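Local coordinates for phosphogluconate dehydrogenase NAD-binding putative C-terminal domain-containing protein (Sinorhizobium meliloti, PDB 4EZB) that is of unknown function but is probably an oxidoreductase, with a probably nucleotide-binding Rossmann-like domain followed by a helical C-terminal domain, at residues D240-Y245 with D300-F305; S247-H252 with A285-A290; A289-Q294 with V306-R311. One frame throughout, in Å; residues are numbered along the deposited sequence.

How the contacts relate
Downstream of the N-terminal domain with its mixed sheet, the chain enters a helical region in which three successive helices, 238-268, 275-291 and 301-312, pack against one another pairwise. Contact 1 closes the longest loop, from helix 238-268 to the start of helix 301-312. Contact 2, further along helix 238-268, closes a shorter loop onto helix 275-291 and is nested within the first. Contact 3 starts where contact 2 ends, sharing A289 and A290; it closes the shortest of the three loops, between helix 275-291 and helix 301-312, and crosses contact 1 in sequence. F305 links the three: CE2 lies 3.8 Å from S247 N, and CD1 lies 3.6 Å from M291 SE.

Contact 1 of 3, residues D240-Y245 with D300-F305; sequences DVADYY and DGYRGF
D243 grips the first turn of the C-terminal helix 301-312 where it packs on helix 238-268, a helix-helix contact of the all-helical C-terminal domain. The axes of the two short helical segments pass 8.3 Å apart at 59°. The tight part lies on the buried side. Here A242 CB sits 4.0 Å from Y302 CB, and L213 and L246 of the same chain pack against A242 and Y302 respectively. Y302 CG is held between the backbone N and the carbonyl carbon (chi1 78°), which brings ring atom CD1 to 3.2 Å from D243 OD1, while the phenol OH goes on to bond E223. The Y302 backbone N donates to D243 OD1 at 2.8 Å, with an N-H...O angle of 159°, and meets it nearly along the C-O direction. G301, with positive phi, passes so close that a CB there would clash with this oxygen.

The looser, watery side lies at D243 OD2 and R303, with OD1 at the boundary. D243 OD2 and R303 NH1 stand 5.0 Å apart, too far for direct pairing, and the attraction between their opposite charges is probably carried partly through solvent. One water donates to D243 OD1, which thus accepts two bonds, counting the Y302 N-H. At OD2 another water bridges to R303: it donates to D243 OD2 at 2.8 Å and accepts from R303 NH1 at 3.0 Å.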
# COMPACT_ATOMS: atom_id res chain seq x y z
N ASP A 240 7.42 -1.92 14.23
CA ASP A 240 8.52 -1.01 13.88
C ASP A 240 8.19 -0.22 12.62
O ASP A 240 8.43 0.98 12.56
CB ASP A 240 9.82 -1.77 13.64
CG ASP A 240 10.36 -2.41 14.91
OD1 ASP A 240 9.93 -2.07 16.03
OD2 ASP A 240 11.25 -3.27 14.76
N VAL A 241 7.63 -0.87 11.61
CA VAL A 241 7.23 -0.14 10.41
C VAL A 241 6.19 0.94 10.68
O VAL A 241 6.28 2.06 10.14
CB VAL A 241 6.75 -1.09 9.28
CG1 VAL A 241 6.16 -0.30 8.10
CG2 VAL A 241 7.92 -1.97 8.83
N ALA A 242 5.20 0.61 11.50
CA ALA A 242 4.12 1.56 11.81
C ALA A 242 4.60 2.68 12.72
O ALA A 242 4.19 3.81 12.55
CB ALA A 242 2.92 0.84 12.44
N ASP A 243 5.45 2.34 13.69
CA ASP A 243 6.12 3.33 14.53
C ASP A 243 6.85 4.31 13.62
O ASP A 243 6.55 5.51 13.63
CB ASP A 243 7.12 2.65 15.48
CG ASP A 243 6.46 2.06 16.72
OD1 ASP A 243 5.32 2.45 17.03
OD2 ASP A 243 7.10 1.20 17.38
N TYR A 244 7.76 3.78 12.81
CA TYR A 244 8.61 4.60 11.97
C TYR A 244 7.85 5.50 11.00
O TYR A 244 8.13 6.70 10.94
CB TYR A 244 9.63 3.74 11.20
CG TYR A 244 10.60 4.57 10.37
CD1 TYR A 244 10.25 5.02 9.09
CD2 TYR A 244 11.86 4.93 10.88
CE1 TYR A 244 11.13 5.79 8.33
CE2 TYR A 244 12.74 5.69 10.12
CZ TYR A 244 12.37 6.12 8.85
OH TYR A 244 13.23 6.89 8.09
N TYR A 245 6.93 4.93 10.22
CA TYR A 245 6.25 5.67 9.14
C TYR A 245 5.12 6.60 9.58
O TYR A 245 4.84 7.62 8.92
CB TYR A 245 5.79 4.71 8.03
CG TYR A 245 6.98 4.36 7.16
CD1 TYR A 245 7.43 5.24 6.18
CD2 TYR A 245 7.70 3.19 7.38
CE1 TYR A 245 8.54 4.96 5.41
CE2 TYR A 245 8.83 2.90 6.63
CZ TYR A 245 9.25 3.78 5.64
OH TYR A 245 10.38 3.50 4.89
N ASP A 300 6.35 8.90 19.92
CA ASP A 300 5.18 8.26 20.56
C ASP A 300 4.72 6.88 20.04
O ASP A 300 3.98 6.16 20.74
CB ASP A 300 3.99 9.22 20.58
CG ASP A 300 4.04 10.19 21.74
OD1 ASP A 300 4.55 9.81 22.81
OD2 ASP A 300 3.56 11.33 21.59
N GLY A 301 5.15 6.50 18.83
CA GLY A 301 4.79 5.21 18.24
C GLY A 301 3.33 5.12 17.80
O GLY A 301 2.54 6.05 18.03
N TYR A 302 2.97 3.98 17.18
CA TYR A 302 1.59 3.74 16.74
C TYR A 302 0.62 3.65 17.92
O TYR A 302 -0.49 4.21 17.85
CB TYR A 302 1.49 2.48 15.84
CG TYR A 302 1.52 1.17 16.59
CD1 TYR A 302 2.73 0.52 16.84
CD2 TYR A 302 0.35 0.59 17.08
CE1 TYR A 302 2.76 -0.67 17.53
CE2 TYR A 302 0.37 -0.60 17.78
CZ TYR A 302 1.58 -1.23 18.01
OH TYR A 302 1.61 -2.42 18.70
N ARG A 303 1.03 3.01 19.01
CA ARG A 303 0.22 2.99 20.23
C ARG A 303 -0.22 4.40 20.59
O ARG A 303 -1.35 4.59 21.01
CB ARG A 303 0.96 2.33 21.40
CG ARG A 303 1.10 0.83 21.22
CD ARG A 303 2.07 0.24 22.24
NE ARG A 303 2.24 -1.21 22.11
CZ ARG A 303 3.17 -1.82 21.36
NH1 ARG A 303 4.05 -1.11 20.65
NH2 ARG A 303 3.21 -3.15 21.32
N GLY A 304 0.65 5.38 20.37
CA GLY A 304 0.33 6.80 20.53
C GLY A 304 -0.49 7.42 19.40
O GLY A 304 -1.54 7.99 19.66
N PHE A 305 -0.02 7.29 18.15
CA PHE A 305 -0.69 7.97 17.01
C PHE A 305 -2.09 7.44 16.64
O PHE A 305 -3.00 8.21 16.27
CB PHE A 305 0.19 7.93 15.74
CG PHE A 305 1.59 8.44 15.92
CD1 PHE A 305 1.84 9.77 16.24
CD2 PHE A 305 2.68 7.59 15.75
CE1 PHE A 305 3.14 10.23 16.41
CE2 PHE A 305 3.98 8.04 15.92
CZ PHE A 305 4.21 9.36 16.26
O HOH W 1 4.20 2.07 19.50
O HOH W 2 6.38 -1.13 18.72

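Contact 2 of 3, residues S247-H252 with A285-A290; sequences SRTFEH and AAAHAA
H288 reaches from helix 275-291 to the backbone of T249 on helix 238-268, spanning two helices whose segment axes pass 8.5 Å apart at a steep 71°. Following its side chain outward, CB lies 3.7 Å from T249 O, and CG keeps much the same separation from it. Because CG is anti to the backbone N (chi1 177°), the imidazole extends across the gap and offers the ND1 side of its edge to the other helix. There ND1 donates to T249 O at 2.9 Å. The bond is well formed: the N-H...O angle is 164°, the oxygen lies in the ring plane, and the donor stands nearly in line with the carbonyl. ND1 also comes within 3.1 Å of F250 O. Next round the ring, CE1 approaches the same F250 O at 3.2 Å and E251 O at 3.9 Å, so three consecutive carbonyl oxygens line this edge.

Beside the polar grip, the methyl CG2 of T249 rests against A287 CB, while its hydroxyl turns to E206 and to Y245 O within its own helix. The F250 ring leaves the interface and packs on L296, V298 and M291. A leucine in place of H288 would probably deprive T249 O of its cross-helix donor and set carbon against the row of carbonyls. The direction of the bond implies that ND1 carries a proton, a form the neighbouring carbonyl oxygens would probably stabilise, whatever the state of NE2.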
# COMPACT_ATOMS: atom_id res chain seq x y z
N SER A 247 5.36 8.16 12.43
CA SER A 247 6.09 9.31 12.99
C SER A 247 6.59 10.22 11.87
O SER A 247 6.68 11.44 12.04
CB SER A 247 7.23 8.87 13.88
OG SER A 247 8.30 8.45 13.08
N ARG A 248 6.86 9.63 10.71
CA ARG A 248 7.14 10.37 9.50
C ARG A 248 5.92 11.21 9.06
O ARG A 248 6.08 12.37 8.66
CB ARG A 248 7.55 9.40 8.39
CG ARG A 248 8.89 9.71 7.75
CD ARG A 248 10.09 9.50 8.67
NE ARG A 248 11.12 10.50 8.37
CZ ARG A 248 11.98 10.44 7.35
NH1 ARG A 248 11.97 9.40 6.51
NH2 ARG A 248 12.86 11.42 7.17
N THR A 249 4.72 10.63 9.10
CA THR A 249 3.48 11.38 8.83
C THR A 249 3.29 12.52 9.83
O THR A 249 2.88 13.63 9.46
CB THR A 249 2.22 10.50 8.88
OG1 THR A 249 2.45 9.27 8.18
CG2 THR A 249 1.00 11.21 8.26
N PHE A 250 3.58 12.26 11.11
CA PHE A 250 3.47 13.27 12.15
C PHE A 250 4.38 14.46 11.83
O PHE A 250 3.91 15.58 11.63
CB PHE A 250 3.79 12.67 13.54
CG PHE A 250 3.78 13.68 14.67
CD1 PHE A 250 2.66 14.49 14.90
CD2 PHE A 250 4.87 13.81 15.51
CE1 PHE A 250 2.65 15.41 15.94
CE2 PHE A 250 4.86 14.73 16.55
CZ PHE A 250 3.75 15.53 16.76
N GLU A 251 5.68 14.18 11.75
CA GLU A 251 6.70 15.21 11.59
C GLU A 251 6.67 15.87 10.21
O GLU A 251 6.46 17.07 10.11
CB GLU A 251 8.08 14.63 11.90
CG GLU A 251 9.01 15.63 12.57
CD GLU A 251 10.45 15.15 12.65
OE1 GLU A 251 10.75 14.02 12.19
OE2 GLU A 251 11.30 15.92 13.16
N HIS A 252 6.84 15.09 9.14
CA HIS A 252 7.04 15.67 7.80
C HIS A 252 5.84 15.49 6.88
O HIS A 252 6.00 15.51 5.66
CB HIS A 252 8.27 15.05 7.12
CG HIS A 252 9.49 14.98 7.99
ND1 HIS A 252 10.01 13.78 8.44
CD2 HIS A 252 10.29 15.95 8.50
CE1 HIS A 252 11.08 14.02 9.18
NE2 HIS A 252 11.27 15.33 9.24
N ALA A 285 -1.89 13.62 4.08
CA ALA A 285 -2.28 15.01 4.40
C ALA A 285 -3.38 15.06 5.44
O ALA A 285 -3.31 15.85 6.38
CB ALA A 285 -2.72 15.76 3.15
N ALA A 286 -4.42 14.25 5.25
CA ALA A 286 -5.51 14.16 6.21
C ALA A 286 -4.99 13.75 7.58
O ALA A 286 -5.41 14.32 8.58
CB ALA A 286 -6.57 13.17 5.74
N ALA A 287 -4.06 12.79 7.60
CA ALA A 287 -3.52 12.24 8.85
C ALA A 287 -2.58 13.21 9.56
O ALA A 287 -2.63 13.34 10.79
CB ALA A 287 -2.83 10.91 8.61
N HIS A 288 -1.75 13.89 8.77
CA HIS A 288 -0.87 14.94 9.30
C HIS A 288 -1.68 16.05 10.00
O HIS A 288 -1.37 16.45 11.13
CB HIS A 288 -0.02 15.53 8.18
CG HIS A 288 0.86 16.65 8.63
ND1 HIS A 288 2.08 16.44 9.24
CD2 HIS A 288 0.68 18.00 8.60
CE1 HIS A 288 2.62 17.60 9.55
NE2 HIS A 288 1.80 18.56 9.17
N ALA A 289 -2.71 16.54 9.30
CA ALA A 289 -3.65 17.53 9.84
C ALA A 289 -4.30 17.01 11.12
O ALA A 289 -4.31 17.69 12.15
CB ALA A 289 -4.70 17.90 8.79
N ALA A 290 -4.83 15.79 11.04
CA ALA A 290 -5.48 15.15 12.16
C ALA A 290 -4.61 15.12 13.42
O ALA A 290 -5.12 15.29 14.53
CB ALA A 290 -5.90 13.73 11.77

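Contact 3 of 3, residues A289-Q294 with V306-R311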
# COMPACT_ATOMS: atom_id res chain seq x y z
N ALA A 289 -2.71 16.54 9.30
CA ALA A 289 -3.65 17.53 9.84
C ALA A 289 -4.30 17.01 11.12
O ALA A 289 -4.31 17.69 12.15
CB ALA A 289 -4.70 17.90 8.79
N ALA A 290 -4.83 15.79 11.04
CA ALA A 290 -5.48 15.15 12.16
C ALA A 290 -4.61 15.12 13.42
O ALA A 290 -5.12 15.29 14.53
CB ALA A 290 -5.90 13.73 11.77
N MSE A 291 -3.31 14.93 13.25
CA MSE A 291 -2.41 14.77 14.40
C MSE A 291 -1.82 16.04 14.98
O MSE A 291 -1.32 16.01 16.11
CB MSE A 291 -1.28 13.83 14.01
CG MSE A 291 -1.82 12.41 13.87
SE MSE A 291 -0.29 11.15 13.71
CE MSE A 291 0.06 11.53 11.80
N LYS A 292 -1.86 17.15 14.24
CA LYS A 292 -1.32 18.44 14.71
C LYS A 292 -2.07 18.94 15.95
O LYS A 292 -3.30 18.83 16.01
CB LYS A 292 -1.41 19.50 13.60
CG LYS A 292 -0.24 19.55 12.62
CD LYS A 292 0.67 20.77 12.79
CE LYS A 292 -0.10 22.10 12.78
NZ LYS A 292 0.74 23.33 12.64
N ASP A 293 -1.33 19.50 16.92
CA ASP A 293 -1.91 20.14 18.14
C ASP A 293 -2.73 19.18 19.03
O ASP A 293 -3.76 19.55 19.59
CB ASP A 293 -2.73 21.40 17.79
CG ASP A 293 -1.87 22.54 17.21
OD1 ASP A 293 -1.25 23.30 17.99
OD2 ASP A 293 -1.84 22.71 15.97
N GLN A 294 -2.24 17.94 19.13
CA GLN A 294 -2.90 16.87 19.90
C GLN A 294 -1.98 16.34 21.01
O GLN A 294 -2.28 15.34 21.65
CB GLN A 294 -3.32 15.71 18.98
CG GLN A 294 -4.25 16.10 17.82
CD GLN A 294 -5.57 16.68 18.31
OE1 GLN A 294 -6.28 16.06 19.10
NE2 GLN A 294 -5.91 17.88 17.82
N VAL A 306 -2.22 6.11 16.69
CA VAL A 306 -3.39 5.45 16.14
C VAL A 306 -4.68 5.88 16.84
O VAL A 306 -5.66 6.20 16.16
CB VAL A 306 -3.19 3.91 16.03
CG1 VAL A 306 -4.49 3.21 15.66
CG2 VAL A 306 -2.16 3.59 14.96
N PRO A 307 -4.68 5.94 18.19
CA PRO A 307 -5.94 6.39 18.84
C PRO A 307 -6.30 7.82 18.47
O PRO A 307 -7.49 8.18 18.36
CB PRO A 307 -5.64 6.26 20.33
CG PRO A 307 -4.62 5.17 20.38
CD PRO A 307 -3.75 5.36 19.16
N VAL A 308 -5.28 8.63 18.22
CA VAL A 308 -5.52 10.00 17.83
C VAL A 308 -6.13 10.04 16.43
O VAL A 308 -7.17 10.69 16.25
CB VAL A 308 -4.28 10.89 18.00
CG1 VAL A 308 -4.48 12.22 17.28
CG2 VAL A 308 -4.00 11.12 19.48
N LEU A 309 -5.51 9.36 15.47
CA LEU A 309 -6.03 9.22 14.11
C LEU A 309 -7.43 8.61 14.07
O LEU A 309 -8.30 9.09 13.34
CB LEU A 309 -5.12 8.32 13.27
CG LEU A 309 -3.82 8.87 12.73
CD1 LEU A 309 -3.09 7.76 11.98
CD2 LEU A 309 -4.10 10.07 11.83
N ALA A 310 -7.61 7.52 14.82
CA ALA A 310 -8.92 6.86 14.91
C ALA A 310 -10.02 7.90 15.23
O ALA A 310 -11.01 8.02 14.51
CB ALA A 310 -8.90 5.76 15.96
N ARG A 311 -9.80 8.66 16.30
CA ARG A 311 -10.74 9.69 16.73
C ARG A 311 -10.79 10.89 15.80
O ARG A 311 -11.87 11.35 15.42
CB ARG A 311 -10.43 10.13 18.16
CG ARG A 311 -11.45 9.68 19.21
CD ARG A 311 -12.06 8.30 18.94
NE ARG A 311 -11.19 7.19 19.35
CZ ARG A 311 -11.51 5.91 19.21
NH1 ARG A 311 -10.66 4.97 19.61
NH2 ARG A 311 -12.68 5.56 18.67
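L309 CD2 packs against the end of helix 275-291, touching M291 CG at 3.9 Å and A290 CB at 4.1 Å. These are the apolar contacts of one branch of the leucine, and the side chains of M291 and L309 meet at a slant. V308, its neighbour on the C-terminal helix, adds apolar packing through one methyl. V308 CG1 is 4.3 Å from M291 CG and 3.9 Å from Q294 CG, so it wedges between the helix end and the turn that follows. M291, present as selenomethionine, bends at chi3 (-79°) and carries its far end to T249, F250 and F305.

Polar interactions lie within the A289-Q294 segment or lead outside the pair. A type II beta turn, M291 to Q294, starts on the last helical residue. The Q294 chain, bent at chi2 (-61°), lays its carbon stem on V308 and returns its amide to the turn, where Q294 NE2 gives K292 O a weak bond at 3.3 Å. R312 donates through NH1 to A290 O, adding a polar tie between the same two helices.

Through the loop that begins with this turn, the contact folds the final helix 301-312 back on the end of helix 275-291, and the aliphatic packing of L309 and V308 completes the helical C-terminal domain.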